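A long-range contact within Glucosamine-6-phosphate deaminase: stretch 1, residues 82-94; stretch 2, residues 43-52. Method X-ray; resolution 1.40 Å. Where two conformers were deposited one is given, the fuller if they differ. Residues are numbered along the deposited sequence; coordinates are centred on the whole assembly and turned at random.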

# COMPACT_ATOMS: atom_id res chain seq x y z
N PHE A 82 0.48 13.28 -5.04
CA PHE A 82 1.75 14.00 -4.92
C PHE A 82 2.85 13.11 -4.40
O PHE A 82 3.96 13.12 -4.92
CB PHE A 82 1.51 15.19 -3.97
CG PHE A 82 2.71 16.07 -3.76
CD1 PHE A 82 2.83 17.28 -4.45
CD2 PHE A 82 3.71 15.69 -2.91
CE1 PHE A 82 3.95 18.12 -4.23
CE2 PHE A 82 4.84 16.53 -2.70
CZ PHE A 82 4.94 17.71 -3.39
N TYR A 83 2.54 12.33 -3.36
CA TYR A 83 3.55 11.40 -2.85
C TYR A 83 4.09 10.50 -3.96
O TYR A 83 5.30 10.34 -4.11
CB TYR A 83 2.93 10.54 -1.76
CG TYR A 83 3.78 9.44 -1.16
CD1 TYR A 83 4.23 9.49 0.17
CD2 TYR A 83 4.08 8.31 -1.89
CE1 TYR A 83 4.93 8.42 0.71
CE2 TYR A 83 4.77 7.26 -1.37
CZ TYR A 83 5.19 7.30 -0.05
OH TYR A 83 5.86 6.22 0.50
N MET A 84 3.21 9.86 -4.73
CA MET A 84 3.70 8.88 -5.70
C MET A 84 4.52 9.54 -6.78
O MET A 84 5.50 8.96 -7.27
CB MET A 84 2.51 8.12 -6.28
CG MET A 84 1.85 7.15 -5.34
SD MET A 84 2.98 5.96 -4.54
CE MET A 84 3.57 5.10 -5.98
N ASN A 85 4.12 10.73 -7.21
CA ASN A 85 4.88 11.45 -8.21
C ASN A 85 6.24 11.83 -7.69
O ASN A 85 7.27 11.65 -8.35
CB ASN A 85 4.12 12.66 -8.71
CG ASN A 85 3.13 12.26 -9.79
OD1 ASN A 85 3.51 12.10 -10.96
ND2 ASN A 85 1.86 11.99 -9.40
N ASP A 86 6.25 12.35 -6.47
CA ASP A 86 7.52 12.84 -5.87
C ASP A 86 8.48 11.68 -5.55
O ASP A 86 9.69 11.76 -5.84
CB ASP A 86 7.21 13.60 -4.57
CG ASP A 86 8.45 14.10 -3.86
OD1 ASP A 86 9.11 14.97 -4.43
OD2 ASP A 86 8.75 13.63 -2.74
N ARG A 87 7.98 10.60 -4.97
CA ARG A 87 8.86 9.53 -4.51
C ARG A 87 9.24 8.56 -5.63
O ARG A 87 10.19 7.80 -5.51
CB ARG A 87 8.17 8.68 -3.45
CG ARG A 87 8.26 9.13 -2.00
CD ARG A 87 7.64 10.44 -1.72
NE ARG A 87 7.48 10.63 -0.27
CZ ARG A 87 6.80 11.63 0.30
NH1 ARG A 87 6.70 11.70 1.62
NH2 ARG A 87 6.18 12.55 -0.44
N PHE A 88 8.44 8.49 -6.69
CA PHE A 88 8.55 7.40 -7.64
C PHE A 88 8.40 7.80 -9.09
O PHE A 88 9.37 7.68 -9.85
CB PHE A 88 7.59 6.28 -7.26
CG PHE A 88 7.85 4.95 -7.95
CD1 PHE A 88 9.13 4.44 -8.10
CD2 PHE A 88 6.81 4.22 -8.42
CE1 PHE A 88 9.33 3.20 -8.69
CE2 PHE A 88 6.98 2.97 -9.00
CZ PHE A 88 8.28 2.46 -9.14
N PHE A 89 7.23 8.29 -9.48
CA PHE A 89 6.97 8.43 -10.91
C PHE A 89 7.92 9.40 -11.57
O PHE A 89 8.34 9.16 -12.71
CB PHE A 89 5.55 8.88 -11.19
CG PHE A 89 4.46 8.03 -10.58
CD1 PHE A 89 4.64 6.67 -10.26
CD2 PHE A 89 3.20 8.58 -10.37
CE1 PHE A 89 3.59 5.92 -9.72
CE2 PHE A 89 2.15 7.82 -9.82
CZ PHE A 89 2.37 6.51 -9.50
N GLN A 90 8.30 10.46 -10.88
CA GLN A 90 9.18 11.47 -11.53
C GLN A 90 10.58 10.95 -11.86
O GLN A 90 11.32 11.60 -12.59
CB GLN A 90 9.30 12.74 -10.70
CG GLN A 90 10.18 12.64 -9.44
CD GLN A 90 10.46 13.99 -8.76
OE1 GLN A 90 10.46 14.11 -7.50
NE2 GLN A 90 10.74 14.99 -9.58
N HIS A 91 10.95 9.81 -11.29
CA HIS A 91 12.30 9.29 -11.31
C HIS A 91 12.45 8.07 -12.20
O HIS A 91 13.57 7.56 -12.31
CB HIS A 91 12.72 8.92 -9.87
CG HIS A 91 12.78 10.07 -8.94
ND1 HIS A 91 13.61 11.15 -9.14
CD2 HIS A 91 12.12 10.31 -7.77
CE1 HIS A 91 13.43 12.02 -8.15
NE2 HIS A 91 12.54 11.53 -7.31
N ILE A 92 11.39 7.62 -12.85
CA ILE A 92 11.41 6.40 -13.64
C ILE A 92 10.93 6.65 -15.08
O ILE A 92 10.37 7.70 -15.38
CB ILE A 92 10.56 5.27 -12.98
CG1 ILE A 92 9.09 5.67 -12.88
CG2 ILE A 92 11.12 4.94 -11.59
CD1 ILE A 92 8.20 4.55 -12.34
N ASP A 93 11.12 5.66 -15.95
CA ASP A 93 10.81 5.79 -17.38
C ASP A 93 9.51 5.12 -17.72
O ASP A 93 9.35 4.50 -18.78
CB ASP A 93 11.96 5.20 -18.24
CG ASP A 93 12.15 3.67 -18.04
OD1 ASP A 93 11.79 3.15 -16.97
OD2 ASP A 93 12.67 2.99 -18.96
N SER A 94 8.52 5.27 -16.85
CA SER A 94 7.18 4.73 -17.10
C SER A 94 6.40 5.58 -18.10
O SER A 94 6.83 6.68 -18.44
CB SER A 94 6.45 4.65 -15.77
OG SER A 94 6.31 5.94 -15.23
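Stretch 2 43-52: TYRQLIRLHQ

Stretch 2 (43-52) is helical throughout, one segment of a longer helix, and it packs beside the helix of stretch 1 with the two N-to-C directions 40° apart and the axes 9.2 Å apart at closest approach. The backbones come nearest where the CA atoms of Phe88 and Tyr44 lie 6.1 Å apart and those of His91 and Ile48 6.6 Å apart. Tyr44, Leu47, Ile48 and His51, spaced at three and four residues, point their CA-to-CB bonds toward stretch 1.

Tyr44 (chi1 m, -67°) lays its ring among Tyr83, Met84, Arg87 and Phe88. Its CE2 lies 3.8 Å from Tyr83 OH, edge against edge. Met84, m at all three chi angles, curls its CE to 3.6 Å from Tyr44 OH and holds SD obliquely 4.9 Å from the ring centroid. Phe88 (chi1 t) sets its ring obliquely to that of Tyr44, planes at 39° and centroids 5.0 Å apart; Tyr44 CD1 lies over one face of the Phe88 ring, 3.8 Å from its CG. The same ring reaches Leu47, CE1 to CB at 4.0 Å, with Ile48 CG1 at its edge, 4.3 Å from Phe88 CD1.

Ile48 (m, t) extends CD1 to 3.2 Å from Arg87 O and 3.5 Å from His91 CB, beside the place where stretch 1 leaves its pi-type turn at 85-89 and enters the type I turn from Phe89 to Ile92. His51, with chi1 t, carries its ring to the segment beyond: CD2 is 3.3 Å from His91 O, Ile92 CA makes an off-centre CH-pi contact, 4.3 Å from the centroid of the His51 ring, and CE1 is 3.3 Å from Asp93 OD1, which the p rotamer of Asp93 brings near. No hydrogen bond joins the stretches; the contact rests on packing.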

# COMPACT_ATOMS: atom_id res chain seq x y z
N THR A 43 11.87 1.43 -0.13
CA THR A 43 11.64 0.57 -1.30
C THR A 43 11.64 1.39 -2.57
O THR A 43 12.26 1.03 -3.56
CB THR A 43 10.31 -0.22 -1.12
OG1 THR A 43 10.45 -1.09 0.02
CG2 THR A 43 10.01 -1.10 -2.31
N TYR A 44 10.93 2.51 -2.57
CA TYR A 44 10.95 3.36 -3.75
C TYR A 44 12.33 3.91 -4.03
O TYR A 44 12.76 3.89 -5.19
CB TYR A 44 9.94 4.50 -3.61
CG TYR A 44 8.49 4.04 -3.60
CD1 TYR A 44 8.00 3.23 -4.61
CD2 TYR A 44 7.62 4.36 -2.55
CE1 TYR A 44 6.71 2.79 -4.62
CE2 TYR A 44 6.29 3.89 -2.53
CZ TYR A 44 5.85 3.11 -3.57
OH TYR A 44 4.56 2.63 -3.57
N ARG A 45 13.07 4.31 -3.01
CA ARG A 45 14.42 4.79 -3.22
C ARG A 45 15.29 3.68 -3.85
O ARG A 45 16.07 3.95 -4.80
CB ARG A 45 15.04 5.24 -1.91
CG ARG A 45 14.64 6.61 -1.42
CD ARG A 45 15.51 7.10 -0.30
NE ARG A 45 15.35 6.30 0.92
CZ ARG A 45 14.49 6.55 1.89
NH1 ARG A 45 13.66 7.55 1.79
NH2 ARG A 45 14.47 5.78 2.96
N GLN A 46 15.18 2.45 -3.34
CA GLN A 46 15.98 1.40 -3.90
C GLN A 46 15.55 0.99 -5.30
O GLN A 46 16.40 0.63 -6.09
CB GLN A 46 16.14 0.19 -2.96
CG GLN A 46 16.72 0.57 -1.64
CD GLN A 46 18.08 1.24 -1.82
OE1 GLN A 46 18.99 0.63 -2.42
NE2 GLN A 46 18.19 2.52 -1.44
N LEU A 47 14.26 1.01 -5.61
CA LEU A 47 13.79 0.81 -7.00
C LEU A 47 14.37 1.78 -7.98
O LEU A 47 14.79 1.40 -9.08
CB LEU A 47 12.26 0.89 -7.12
CG LEU A 47 11.62 -0.40 -6.70
CD1 LEU A 47 10.14 -0.19 -6.49
CD2 LEU A 47 11.86 -1.55 -7.74
N ILE A 48 14.41 3.05 -7.58
CA ILE A 48 15.01 4.09 -8.39
C ILE A 48 16.51 3.82 -8.55
O ILE A 48 17.06 3.99 -9.63
CB ILE A 48 14.73 5.48 -7.82
CG1 ILE A 48 13.24 5.78 -7.90
CG2 ILE A 48 15.53 6.55 -8.57
CD1 ILE A 48 12.86 6.93 -7.00
N ARG A 49 17.17 3.38 -7.50
CA ARG A 49 18.57 3.03 -7.63
C ARG A 49 18.77 1.94 -8.66
O ARG A 49 19.72 2.03 -9.45
CB ARG A 49 19.07 2.58 -6.28
CG ARG A 49 19.61 3.70 -5.47
CD ARG A 49 21.10 3.94 -5.79
NE ARG A 49 21.67 4.85 -4.82
CZ ARG A 49 21.69 6.17 -4.94
NH1 ARG A 49 21.18 6.78 -6.01
NH2 ARG A 49 22.22 6.90 -3.96
N LEU A 50 17.94 0.89 -8.62
CA LEU A 50 18.08 -0.23 -9.56
C LEU A 50 17.87 0.24 -11.01
O LEU A 50 18.44 -0.31 -11.96
CB LEU A 50 17.11 -1.35 -9.22
CG LEU A 50 17.32 -2.07 -7.90
CD1 LEU A 50 16.27 -3.13 -7.73
CD2 LEU A 50 18.73 -2.61 -7.77
N HIS A 51 17.06 1.27 -11.16
CA HIS A 51 16.88 1.92 -12.47
C HIS A 51 18.24 2.34 -13.03
O HIS A 51 18.49 2.20 -14.26
CB HIS A 51 15.91 3.13 -12.26
CG HIS A 51 15.46 3.82 -13.51
ND1 HIS A 51 14.97 3.16 -14.62
CD2 HIS A 51 15.35 5.15 -13.79
CE1 HIS A 51 14.61 4.05 -15.52
NE2 HIS A 51 14.84 5.25 -15.05
N GLN A 52 19.12 2.83 -12.16
CA GLN A 52 20.51 3.16 -12.52
C GLN A 52 21.46 1.98 -12.53
O GLN A 52 22.13 1.71 -13.55
CB GLN A 52 21.09 4.19 -11.52
CG GLN A 52 20.24 5.42 -11.23
CD GLN A 52 20.34 5.98 -9.75
OE1 GLN A 52 19.40 6.61 -9.28
NE2 GLN A 52 21.48 5.74 -9.05